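Local coordinates for ABC transporter sugar binding protein (Xanthomonas axonopodis pv. citri, PDB 3UOR) that probably binds maltose or related sugars in the periplasm as the solute-binding component of an ABC transporter, at residues K164-M169 and L198-Q203; Q171-I176 and Q236-K241; I187-P190 and E195-L198. All coordinates share one frame; numbering follows the deposited sequence.

Interaction 1 of 3, residues K164-M169 and L198-Q203; sequences KTWAEM and LSFALQ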
ATOM      1  N   LYS A 164       0.638   9.622 -18.732  1.00 29.02           N
ATOM      2  CA  LYS A 164       1.715   9.446 -17.760  1.00 30.89           C
ATOM      3  C   LYS A 164       1.915  10.679 -16.908  1.00 38.43           C
ATOM      4  O   LYS A 164       2.515  10.597 -15.833  1.00 33.17           O
ATOM      5  CB  LYS A 164       3.044   9.094 -18.443  1.00 35.41           C
ATOM      6  CG  LYS A 164       3.014   7.798 -19.239  1.00 34.97           C
ATOM      7  CD  LYS A 164       4.405   7.459 -19.783  1.00 31.11           C
ATOM      8  CE  LYS A 164       4.388   6.111 -20.489  1.00 35.94           C
ATOM      9  NZ  LYS A 164       5.762   5.538 -20.595  1.00 36.84           N
ATOM     10  N   THR A 165       1.443  11.827 -17.396  1.00 32.77           N
ATOM     11  CA  THR A 165       1.487  13.039 -16.603  1.00 32.38           C
ATOM     12  C   THR A 165       0.083  13.403 -16.127  1.00 29.58           C
ATOM     13  O   THR A 165      -0.918  13.026 -16.735  1.00 36.34           O
ATOM     14  CB  THR A 165       2.025  14.212 -17.403  1.00 37.27           C
ATOM     15  OG1 THR A 165       1.007  14.650 -18.309  1.00 31.94           O
ATOM     16  CG2 THR A 165       3.268  13.790 -18.202  1.00 34.36           C
ATOM     17  N   TRP A 166       0.017  14.159 -15.042  1.00 29.36           N
ATOM     18  CA  TRP A 166      -1.240  14.734 -14.592  1.00 30.28           C
ATOM     19  C   TRP A 166      -2.012  15.426 -15.711  1.00 32.03           C
ATOM     20  O   TRP A 166      -3.197  15.137 -15.917  1.00 41.50           O
ATOM     21  CB  TRP A 166      -0.989  15.700 -13.446  1.00 34.73           C
ATOM     22  CG  TRP A 166      -0.767  14.998 -12.103  1.00 35.86           C
ATOM     23  CD1 TRP A 166      -0.514  13.667 -11.895  1.00 31.08           C
ATOM     24  CD2 TRP A 166      -0.757  15.615 -10.810  1.00 33.90           C
ATOM     25  NE1 TRP A 166      -0.351  13.421 -10.551  1.00 30.93           N
ATOM     26  CE2 TRP A 166      -0.502  14.598  -9.863  1.00 32.06           C
ATOM     27  CE3 TRP A 166      -0.946  16.935 -10.359  1.00 32.86           C
ATOM     28  CZ2 TRP A 166      -0.443  14.855  -8.481  1.00 31.32           C
ATOM     29  CZ3 TRP A 166      -0.885  17.191  -8.991  1.00 32.71           C
ATOM     30  CH2 TRP A 166      -0.638  16.156  -8.069  1.00 34.07           C
ATOM     31  N   ALA A 167      -1.358  16.333 -16.442  1.00 33.22           N
ATOM     32  CA  ALA A 167      -2.062  17.071 -17.500  1.00 37.36           C
ATOM     33  C   ALA A 167      -2.600  16.144 -18.589  1.00 44.76           C
ATOM     34  O   ALA A 167      -3.731  16.310 -19.050  1.00 44.20           O
ATOM     35  CB  ALA A 167      -1.177  18.147 -18.116  1.00 32.36           C
ATOM     36  N   GLU A 168      -1.790  15.172 -19.006  1.00 37.15           N
ATOM     37  CA  GLU A 168      -2.255  14.164 -19.961  1.00 30.53           C
ATOM     38  C   GLU A 168      -3.463  13.408 -19.379  1.00 30.95           C
ATOM     39  O   GLU A 168      -4.421  13.095 -20.079  1.00 36.25           O
ATOM     40  CB  GLU A 168      -1.131  13.174 -20.293  1.00 35.70           C
ATOM     41  CG  GLU A 168       0.060  13.804 -21.013  1.00 43.01           C
ATOM     42  CD  GLU A 168       1.262  12.878 -21.123  1.00 40.78           C
ATOM     43  OE1 GLU A 168       1.229  11.752 -20.548  1.00 36.68           O
ATOM     44  OE2 GLU A 168       2.239  13.281 -21.794  1.00 42.89           O
ATOM     45  N   MET A 169      -3.406  13.103 -18.090  1.00 28.36           N
ATOM     46  CA  MET A 169      -4.497  12.377 -17.464  1.00 29.58           C
ATOM     47  C   MET A 169      -5.789  13.205 -17.534  1.00 37.01           C
ATOM     48  O   MET A 169      -6.874  12.678 -17.844  1.00 36.39           O
ATOM     49  CB  MET A 169      -4.160  12.026 -16.013  1.00 32.57           C
ATOM     50  CG  MET A 169      -5.109  10.976 -15.442  1.00 27.03           C
ATOM     51  SD  MET A 169      -4.812  10.650 -13.709  1.00 32.14           S
ATOM     52  CE  MET A 169      -6.202   9.574 -13.388  1.00 30.26           C
ATOM     53  N   LEU A 198      -3.789  10.229  -0.981  1.00 22.31           N
ATOM     54  CA  LEU A 198      -2.457   9.983  -0.434  1.00 26.53           C
ATOM     55  C   LEU A 198      -1.439   9.705  -1.559  1.00 30.99           C
ATOM     56  O   LEU A 198      -0.333  10.251  -1.545  1.00 27.55           O
ATOM     57  CB  LEU A 198      -2.484   8.843   0.585  1.00 20.11           C
ATOM     58  CG  LEU A 198      -1.112   8.423   1.114  1.00 26.72           C
ATOM     59  CD1 LEU A 198      -0.450   9.599   1.811  1.00 25.11           C
ATOM     60  CD2 LEU A 198      -1.258   7.258   2.094  1.00 21.58           C
ATOM     61  N   SER A 199      -1.816   8.875  -2.531  1.00 26.52           N
ATOM     62  CA  SER A 199      -0.913   8.552  -3.650  1.00 29.73           C
ATOM     63  C   SER A 199      -0.458   9.835  -4.330  1.00 33.05           C
ATOM     64  O   SER A 199       0.732  10.048  -4.522  1.00 29.21           O
ATOM     65  CB  SER A 199      -1.601   7.649  -4.687  1.00 23.46           C
ATOM     66  OG  SER A 199      -1.952   6.411  -4.095  1.00 26.01           O
ATOM     67  N   PHE A 200      -1.411  10.702  -4.675  1.00 32.62           N
ATOM     68  CA  PHE A 200      -1.082  11.946  -5.372  1.00 30.35           C
ATOM     69  C   PHE A 200      -0.257  12.893  -4.508  1.00 28.40           C
ATOM     70  O   PHE A 200       0.538  13.669  -5.034  1.00 33.00           O
ATOM     71  CB  PHE A 200      -2.355  12.639  -5.906  1.00 27.83           C
ATOM     72  CG  PHE A 200      -3.055  11.846  -6.959  1.00 35.42           C
ATOM     73  CD1 PHE A 200      -2.351  11.393  -8.081  1.00 29.43           C
ATOM     74  CD2 PHE A 200      -4.390  11.504  -6.826  1.00 31.98           C
ATOM     75  CE1 PHE A 200      -2.973  10.643  -9.062  1.00 28.23           C
ATOM     76  CE2 PHE A 200      -5.027  10.742  -7.819  1.00 30.94           C
ATOM     77  CZ  PHE A 200      -4.310  10.316  -8.939  1.00 33.13           C
ATOM     78  N   ALA A 201      -0.454  12.843  -3.191  1.00 27.82           N
ATOM     79  CA  ALA A 201       0.315  13.693  -2.274  1.00 26.60           C
ATOM     80  C   ALA A 201       1.747  13.189  -2.131  1.00 34.47           C
ATOM     81  O   ALA A 201       2.697  13.984  -2.020  1.00 34.88           O
ATOM     82  CB  ALA A 201      -0.368  13.761  -0.905  1.00 28.03           C
ATOM     83  N   LEU A 202       1.907  11.864  -2.143  1.00 28.39           N
ATOM     84  CA  LEU A 202       3.243  11.266  -2.141  1.00 31.40           C
ATOM     85  C   LEU A 202       4.055  11.592  -3.398  1.00 32.26           C
ATOM     86  O   LEU A 202       5.261  11.442  -3.385  1.00 34.04           O
ATOM     87  CB  LEU A 202       3.176   9.752  -1.961  1.00 25.06           C
ATOM     88  CG  LEU A 202       2.703   9.315  -0.592  1.00 25.77           C
ATOM     89  CD1 LEU A 202       2.498   7.798  -0.570  1.00 24.80           C
ATOM     90  CD2 LEU A 202       3.728   9.742   0.396  1.00 24.28           C
ATOM     91  N   GLN A 203       3.403  12.024  -4.482  1.00 30.84           N
ATOM     92  CA  GLN A 203       4.147  12.387  -5.702  1.00 27.30           C
ATOM     93  C   GLN A 203       4.795  13.776  -5.642  1.00 34.71           C
ATOM     94  O   GLN A 203       5.365  14.221  -6.626  1.00 40.30           O
ATOM     95  CB  GLN A 203       3.257  12.288  -6.950  1.00 19.11           C
ATOM     96  CG  GLN A 203       2.677  10.898  -7.173  1.00 30.22           C
ATOM     97  CD  GLN A 203       1.735  10.875  -8.327  1.00 34.32           C
ATOM     98  OE1 GLN A 203       1.168  11.910  -8.702  1.00 35.27           O
ATOM     99  NE2 GLN A 203       1.555   9.702  -8.917  1.00 29.87           N
TER

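Interaction 2 of 3, residues Q171-I176 and Q236-K241; sequences QVMAAI and QGWAPK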
ATOM      1  N   GLN A 171      -6.635  15.562 -19.748  1.00 39.68           N
ATOM      2  CA  GLN A 171      -7.124  15.568 -21.128  1.00 40.81           C
ATOM      3  C   GLN A 171      -7.780  14.243 -21.512  1.00 41.18           C
ATOM      4  O   GLN A 171      -8.829  14.238 -22.133  1.00 41.55           O
ATOM      5  CB  GLN A 171      -6.001  15.896 -22.099  1.00 36.04           C
ATOM      6  CG  GLN A 171      -5.477  17.289 -21.917  1.00 55.22           C
ATOM      7  CD  GLN A 171      -6.534  18.302 -22.272  1.00 74.24           C
ATOM      8  OE1 GLN A 171      -7.201  18.177 -23.301  1.00 77.60           O
ATOM      9  NE2 GLN A 171      -6.714  19.301 -21.415  1.00 80.24           N
ATOM     10  N   VAL A 172      -7.172  13.120 -21.135  1.00 37.02           N
ATOM     11  CA  VAL A 172      -7.776  11.814 -21.425  1.00 34.99           C
ATOM     12  C   VAL A 172      -9.129  11.680 -20.712  1.00 39.19           C
ATOM     13  O   VAL A 172     -10.123  11.241 -21.293  1.00 38.80           O
ATOM     14  CB  VAL A 172      -6.870  10.643 -20.990  1.00 38.02           C
ATOM     15  CG1 VAL A 172      -7.643   9.342 -21.066  1.00 35.75           C
ATOM     16  CG2 VAL A 172      -5.601  10.586 -21.859  1.00 34.89           C
ATOM     17  N   MET A 173      -9.174  12.065 -19.443  1.00 34.93           N
ATOM     18  CA  MET A 173     -10.435  11.974 -18.710  1.00 39.56           C
ATOM     19  C   MET A 173     -11.500  12.865 -19.336  1.00 38.91           C
ATOM     20  O   MET A 173     -12.655  12.468 -19.441  1.00 38.06           O
ATOM     21  CB  MET A 173     -10.259  12.275 -17.214  1.00 26.94           C
ATOM     22  CG  MET A 173      -9.538  11.132 -16.460  1.00 28.96           C
ATOM     23  SD  MET A 173      -9.418  11.443 -14.688  1.00 38.09           S
ATOM     24  CE  MET A 173      -8.365  12.902 -14.637  1.00 25.50           C
ATOM     25  N   ALA A 174     -11.122  14.061 -19.759  1.00 42.23           N
ATOM     26  CA  ALA A 174     -12.113  14.954 -20.374  1.00 44.43           C
ATOM     27  C   ALA A 174     -12.582  14.311 -21.677  1.00 50.09           C
ATOM     28  O   ALA A 174     -13.759  14.377 -22.026  1.00 48.72           O
ATOM     29  CB  ALA A 174     -11.525  16.333 -20.630  1.00 40.08           C
ATOM     30  N   ALA A 175     -11.664  13.644 -22.374  1.00 47.35           N
ATOM     31  CA  ALA A 175     -12.005  13.043 -23.661  1.00 46.84           C
ATOM     32  C   ALA A 175     -12.992  11.884 -23.455  1.00 43.41           C
ATOM     33  O   ALA A 175     -13.929  11.696 -24.234  1.00 41.39           O
ATOM     34  CB  ALA A 175     -10.742  12.584 -24.408  1.00 37.44           C
ATOM     35  N   ILE A 176     -12.804  11.131 -22.383  1.00 41.71           N
ATOM     36  CA  ILE A 176     -13.705  10.017 -22.075  1.00 40.29           C
ATOM     37  C   ILE A 176     -15.068  10.550 -21.661  1.00 49.17           C
ATOM     38  O   ILE A 176     -16.111  10.024 -22.056  1.00 47.96           O
ATOM     39  CB  ILE A 176     -13.121   9.124 -20.949  1.00 40.47           C
ATOM     40  CG1 ILE A 176     -11.852   8.430 -21.438  1.00 38.69           C
ATOM     41  CG2 ILE A 176     -14.142   8.116 -20.476  1.00 36.97           C
ATOM     42  CD1 ILE A 176     -11.160   7.567 -20.407  1.00 38.12           C
ATOM     43  N   GLN A 236     -15.100  18.410 -12.097  1.00 40.92           N
ATOM     44  CA  GLN A 236     -15.256  18.416 -13.559  1.00 35.25           C
ATOM     45  C   GLN A 236     -16.259  17.346 -13.989  1.00 39.76           C
ATOM     46  O   GLN A 236     -16.673  17.304 -15.138  1.00 47.43           O
ATOM     47  CB  GLN A 236     -13.931  18.176 -14.289  1.00 39.73           C
ATOM     48  CG  GLN A 236     -12.845  19.170 -13.991  1.00 39.16           C
ATOM     49  CD  GLN A 236     -13.181  20.549 -14.486  1.00 56.90           C
ATOM     50  OE1 GLN A 236     -14.035  20.717 -15.357  1.00 56.06           O
ATOM     51  NE2 GLN A 236     -12.511  21.554 -13.929  1.00 57.44           N
ATOM     52  N   GLY A 237     -16.646  16.479 -13.063  1.00 43.93           N
ATOM     53  CA  GLY A 237     -17.537  15.384 -13.390  1.00 40.08           C
ATOM     54  C   GLY A 237     -16.781  14.197 -13.972  1.00 44.29           C
ATOM     55  O   GLY A 237     -17.390  13.324 -14.601  1.00 43.27           O
ATOM     56  N   TRP A 238     -15.462  14.157 -13.776  1.00 37.46           N
ATOM     57  CA  TRP A 238     -14.660  13.030 -14.287  1.00 39.41           C
ATOM     58  C   TRP A 238     -14.822  11.832 -13.358  1.00 43.09           C
ATOM     59  O   TRP A 238     -14.928  10.688 -13.813  1.00 47.39           O
ATOM     60  CB  TRP A 238     -13.180  13.397 -14.443  1.00 34.05           C
ATOM     61  CG  TRP A 238     -12.949  14.519 -15.397  1.00 35.15           C
ATOM     62  CD1 TRP A 238     -13.741  14.877 -16.437  1.00 36.38           C
ATOM     63  CD2 TRP A 238     -11.842  15.429 -15.399  1.00 38.43           C
ATOM     64  NE1 TRP A 238     -13.200  15.953 -17.098  1.00 41.50           N
ATOM     65  CE2 TRP A 238     -12.034  16.315 -16.477  1.00 44.08           C
ATOM     66  CE3 TRP A 238     -10.700  15.573 -14.604  1.00 36.42           C
ATOM     67  CZ2 TRP A 238     -11.134  17.345 -16.770  1.00 42.29           C
ATOM     68  CZ3 TRP A 238      -9.809  16.600 -14.890  1.00 36.45           C
ATOM     69  CH2 TRP A 238     -10.033  17.473 -15.962  1.00 39.60           C
ATOM     70  N   ALA A 239     -14.868  12.120 -12.058  1.00 39.76           N
ATOM     71  CA  ALA A 239     -15.070  11.118 -11.029  1.00 32.66           C
ATOM     72  C   ALA A 239     -16.381  11.371 -10.295  1.00 42.38           C
ATOM     73  O   ALA A 239     -16.612  12.480  -9.835  1.00 43.97           O
ATOM     74  CB  ALA A 239     -13.948  11.181 -10.042  1.00 26.76           C
ATOM     75  N   PRO A 240     -17.211  10.326 -10.134  1.00 40.65           N
ATOM     76  CA  PRO A 240     -18.487  10.462  -9.415  1.00 39.10           C
ATOM     77  C   PRO A 240     -18.261  10.749  -7.940  1.00 42.93           C
ATOM     78  O   PRO A 240     -17.280  10.282  -7.342  1.00 41.04           O
ATOM     79  CB  PRO A 240     -19.133   9.080  -9.575  1.00 42.62           C
ATOM     80  CG  PRO A 240     -17.946   8.130  -9.743  1.00 36.39           C
ATOM     81  CD  PRO A 240     -16.953   8.934 -10.557  1.00 34.96           C
ATOM     82  N   LYS A 241     -19.178  11.507  -7.351  1.00 41.64           N
ATOM     83  CA  LYS A 241     -19.089  11.851  -5.941  1.00 46.28           C
ATOM     84  C   LYS A 241     -19.765  10.780  -5.094  1.00 43.44           C
ATOM     85  O   LYS A 241     -20.864  10.986  -4.580  1.00 49.74           O
ATOM     86  CB  LYS A 241     -19.716  13.233  -5.697  1.00 46.02           C
ATOM     87  CG  LYS A 241     -18.919  14.364  -6.329  1.00 44.04           C
ATOM     88  CD  LYS A 241     -19.553  15.710  -6.055  1.00 42.65           C
ATOM     89  CE  LYS A 241     -18.742  16.815  -6.705  1.00 43.67           C
ATOM     90  NZ  LYS A 241     -19.362  18.173  -6.551  1.00 46.03           N
TER

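Interaction 3 of 3, residues I187-P190 and E195-L198; sequences ILMP and EQQL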
ATOM      1  N   ILE A 187     -13.374   8.062 -14.171  1.00 36.13           N
ATOM      2  CA  ILE A 187     -12.631   7.327 -13.145  1.00 34.46           C
ATOM      3  C   ILE A 187     -13.418   7.196 -11.846  1.00 37.37           C
ATOM      4  O   ILE A 187     -14.141   8.116 -11.450  1.00 41.12           O
ATOM      5  CB  ILE A 187     -11.290   8.025 -12.831  1.00 33.74           C
ATOM      6  CG1 ILE A 187     -10.433   7.190 -11.876  1.00 29.52           C
ATOM      7  CG2 ILE A 187     -11.538   9.399 -12.225  1.00 34.84           C
ATOM      8  CD1 ILE A 187      -9.007   7.748 -11.734  1.00 25.98           C
ATOM      9  N   LEU A 188     -13.266   6.050 -11.190  1.00 35.24           N
ATOM     10  CA  LEU A 188     -13.854   5.811  -9.883  1.00 36.32           C
ATOM     11  C   LEU A 188     -12.800   5.850  -8.768  1.00 44.00           C
ATOM     12  O   LEU A 188     -11.843   5.071  -8.775  1.00 42.70           O
ATOM     13  CB  LEU A 188     -14.567   4.453  -9.855  1.00 37.10           C
ATOM     14  CG  LEU A 188     -15.027   4.044  -8.455  1.00 37.21           C
ATOM     15  CD1 LEU A 188     -16.118   4.983  -7.975  1.00 41.64           C
ATOM     16  CD2 LEU A 188     -15.511   2.598  -8.424  1.00 36.35           C
ATOM     17  N   MET A 189     -12.989   6.774  -7.831  1.00 35.91           N
ATOM     18  CA  MET A 189     -12.165   6.917  -6.641  1.00 31.96           C
ATOM     19  C   MET A 189     -13.124   7.160  -5.477  1.00 44.21           C
ATOM     20  O   MET A 189     -13.513   8.303  -5.221  1.00 41.78           O
ATOM     21  CB  MET A 189     -11.245   8.141  -6.756  1.00 29.36           C
ATOM     22  CG  MET A 189     -10.286   8.143  -7.939  1.00 31.54           C
ATOM     23  SD  MET A 189      -9.104   9.515  -7.880  1.00 34.55           S
ATOM     24  CE  MET A 189     -10.232  10.928  -8.102  1.00 32.07           C
ATOM     25  N   PRO A 190     -13.521   6.093  -4.772  1.00 45.46           N
ATOM     26  CA  PRO A 190     -14.512   6.237  -3.695  1.00 41.08           C
ATOM     27  C   PRO A 190     -14.056   7.219  -2.624  1.00 37.41           C
ATOM     28  O   PRO A 190     -12.941   7.106  -2.140  1.00 39.82           O
ATOM     29  CB  PRO A 190     -14.622   4.825  -3.119  1.00 38.80           C
ATOM     30  CG  PRO A 190     -14.130   3.924  -4.211  1.00 44.79           C
ATOM     31  CD  PRO A 190     -13.060   4.704  -4.930  1.00 39.29           C
ATOM     32  N   GLU A 195      -6.480   6.310   0.037  1.00 34.67           N
ATOM     33  CA  GLU A 195      -5.270   5.924  -0.697  1.00 30.59           C
ATOM     34  C   GLU A 195      -5.035   6.742  -1.965  1.00 28.29           C
ATOM     35  O   GLU A 195      -3.885   7.011  -2.340  1.00 26.14           O
ATOM     36  CB  GLU A 195      -5.250   4.412  -0.996  1.00 26.62           C
ATOM     37  CG  GLU A 195      -4.996   3.534   0.229  1.00 32.41           C
ATOM     38  CD  GLU A 195      -6.269   3.197   1.018  1.00 38.96           C
ATOM     39  OE1 GLU A 195      -7.330   3.782   0.740  1.00 41.54           O
ATOM     40  OE2 GLU A 195      -6.212   2.345   1.928  1.00 39.75           O
ATOM     41  N   GLN A 196      -6.116   7.160  -2.617  1.00 24.75           N
ATOM     42  CA  GLN A 196      -5.981   7.932  -3.851  1.00 25.02           C
ATOM     43  C   GLN A 196      -5.355   9.317  -3.588  1.00 37.72           C
ATOM     44  O   GLN A 196      -4.359   9.671  -4.216  1.00 33.60           O
ATOM     45  CB  GLN A 196      -7.333   8.081  -4.543  1.00 31.36           C
ATOM     46  CG  GLN A 196      -7.973   6.756  -4.964  1.00 32.20           C
ATOM     47  CD  GLN A 196      -8.763   6.122  -3.850  1.00 37.35           C
ATOM     48  OE1 GLN A 196      -8.701   6.566  -2.707  1.00 41.00           O
ATOM     49  NE2 GLN A 196      -9.521   5.083  -4.176  1.00 38.80           N
ATOM     50  N   GLN A 197      -5.920  10.085  -2.651  1.00 34.65           N
ATOM     51  CA  GLN A 197      -5.391  11.414  -2.306  1.00 32.65           C
ATOM     52  C   GLN A 197      -3.981  11.231  -1.835  1.00 28.01           C
ATOM     53  O   GLN A 197      -3.088  12.005  -2.181  1.00 32.99           O
ATOM     54  CB  GLN A 197      -6.157  12.073  -1.123  1.00 26.23           C
ATOM     55  CG  GLN A 197      -7.647  12.100  -1.272  1.00 50.17           C
ATOM     56  CD  GLN A 197      -8.319  10.826  -0.769  1.00 55.58           C
ATOM     57  OE1 GLN A 197      -8.232   9.756  -1.411  1.00 41.45           O
ATOM     58  NE2 GLN A 197      -9.012  10.936   0.386  1.00 39.63           N
ATOM     59  N   LEU A 198      -3.789  10.229  -0.981  1.00 22.31           N
ATOM     60  CA  LEU A 198      -2.457   9.983  -0.434  1.00 26.53           C
ATOM     61  C   LEU A 198      -1.439   9.705  -1.559  1.00 30.99           C
ATOM     62  O   LEU A 198      -0.333  10.251  -1.545  1.00 27.55           O
ATOM     63  CB  LEU A 198      -2.484   8.843   0.585  1.00 20.11           C
ATOM     64  CG  LEU A 198      -1.112   8.423   1.114  1.00 26.72           C
ATOM     65  CD1 LEU A 198      -0.450   9.599   1.811  1.00 25.11           C
ATOM     66  CD2 LEU A 198      -1.258   7.258   2.094  1.00 21.58           C
TER

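Interaction 1 of 3, residues K164-M169 and L198-Q203
Two oxygens lie at the edge of the Trp166 indole, and Phe229 of helix 221-235 stacks on it. Phe200 O lies in the ring plane, 3.8 Å from Trp166 CZ2. Gln203 OE1 is nearby, tilted 23° from that plane. Gln203 OE1 also lies in the plane of the Phe200 ring, at its edge. The two rings are almost perpendicular, with planes at 86°, and they approach obliquely. Trp166 NE1 is 3.8 Å from Phe200 CD1, and Trp166 CZ2 is 3.9 Å from Phe200 CB.

Of the two oxygens, only Gln203 OE1 takes a hydrogen bond from the indole, from Trp166 NE1 at 2.8 Å. The bond is bent at the hydrogen, at 133°, yet it stays in the carbonyl plane of the amide. Beyond CG the Gln203 chain is extended, which carries the amide to the indole. The other end of this amide is also held: NE2 donates to Pro290 O and Ala297 O.

The indole leaves the first turn of helix 166-180. Thr165 and Glu168 close that turn as a capping box, in which Glu168 N donates to Thr165 OG1 at 2.9 Å. Phe229 also meets Phe200 edge-to-face. The second segment is the last part of helix 195-202, and helix 377-394 packs on its Leu198.

Interaction 2 of 3, residues Q171-I176 and Q236-K241
Met173 sets its CB over one face of the Trp238 indole. Met173 CB sits 4.2 Å from the centroid of the five-membered ring, 22° off the normal, a CH-pi contact. The bend at chi3 (-64°) brings the methyl to the rim at CE3. Met173 CE is 3.5 Å from Trp238 CE3. The sulfur makes a Met-aromatic contact in which SD approaches the six-membered ring obliquely, at 5.3 Å from its centroid.

Ala174, next on helix 166-180, extends the overlap toward the nitrogen side. Its backbone N lies over the same face as Met173 CB, offset toward the rim. Ala174 CA is 3.6 Å from Trp238 NE1, and Ala174 CB is 4.0 Å from Trp238 CZ2.

Helix 221-235 ends in a Schellman motif just before Trp238. Gly237 has a positive phi of 83° and is the first residue to leave the helical conformation. The turn places Gln236 on the opposite face of the indole, with its CB 3.4 Å above the ring plane and over its centre. The indole is thus sandwiched between helix 166-180 and Gln236. Gly237 O accepts from Lys177 NZ, a second tie to helix 166-180. Met233 of helix 221-235 touches Met173, and Asn232 touches Trp238.

Interaction 3 of 3, residues I187-P190 and E195-L198
A bend at chi2 (85°) of Gln196 folds its amide across toward Pro190 and leaves its CG against Met189. In Gln196, CG lies anti to the carbonyl carbon. Met189 is extended through CG to the sulfur that touches Gln196, and chi3 (-66°) merely turns the methyl. The CB bond of Met189 points at the helix. The two chains lie alongside each other, pointing opposite ways.

The aliphatic part of Gln196 does most of the touching. Its CG is 4.0 Å from Met189 CB and equally near Met189 CG. Gln196 CB is 4.0 Å from Met189 SD. These are van der Waals contacts, and no hydrogen bond joins the two segments.

The amide end crosses Pro190 at about a right angle. Gln196 NE2 lies 3.6 Å from Pro190 CD, against the proline ring carbon. The polar partner of this nitrogen is Glu193 OE1, in the short link between the two segments. That bond probably helps hold the amide beside the proline, in a contact whose touching residues are all buried.

The arrangement is a short strand-loop-helix connection. The chain leaves strand 187-188, passes through Met189 and Pro190, and enters helix 195-202 after four intervening residues. Strand 187-188 runs parallel to strand 259-264, whose Leu263 touches Gln196. Helix 221-235 packs along the joint: its Tyr230 touches both Met189 and Gln196, its Met233 touches Met189, and its Tyr234 OH is hydrogen-bonded to Met189 O.

How the interactions relate
The three contacts are neighbours in one part of the chain. Interactions 1 and 2 use successive turns of helix 166-180, and their centres are about 15 Å apart. Interactions 1 and 3 share Leu198 on helix 195-202, with centres about 11 Å apart. The centres of interactions 2 and 3 are about 13 Å apart. Ile187 connects the contacts: its CD1 is 3.7 Å from Met169 CE of interaction 1, and its CG2 is 3.8 Å from Met173 SD of interaction 2. Ile187 N probably donates to Trp238 O at 3.1 Å, tying interaction 3 to interaction 2. Phe200 CE2 and Met189 SD, 4.3 Å apart, link interactions 1 and 3. Helix 221-235 touches all three.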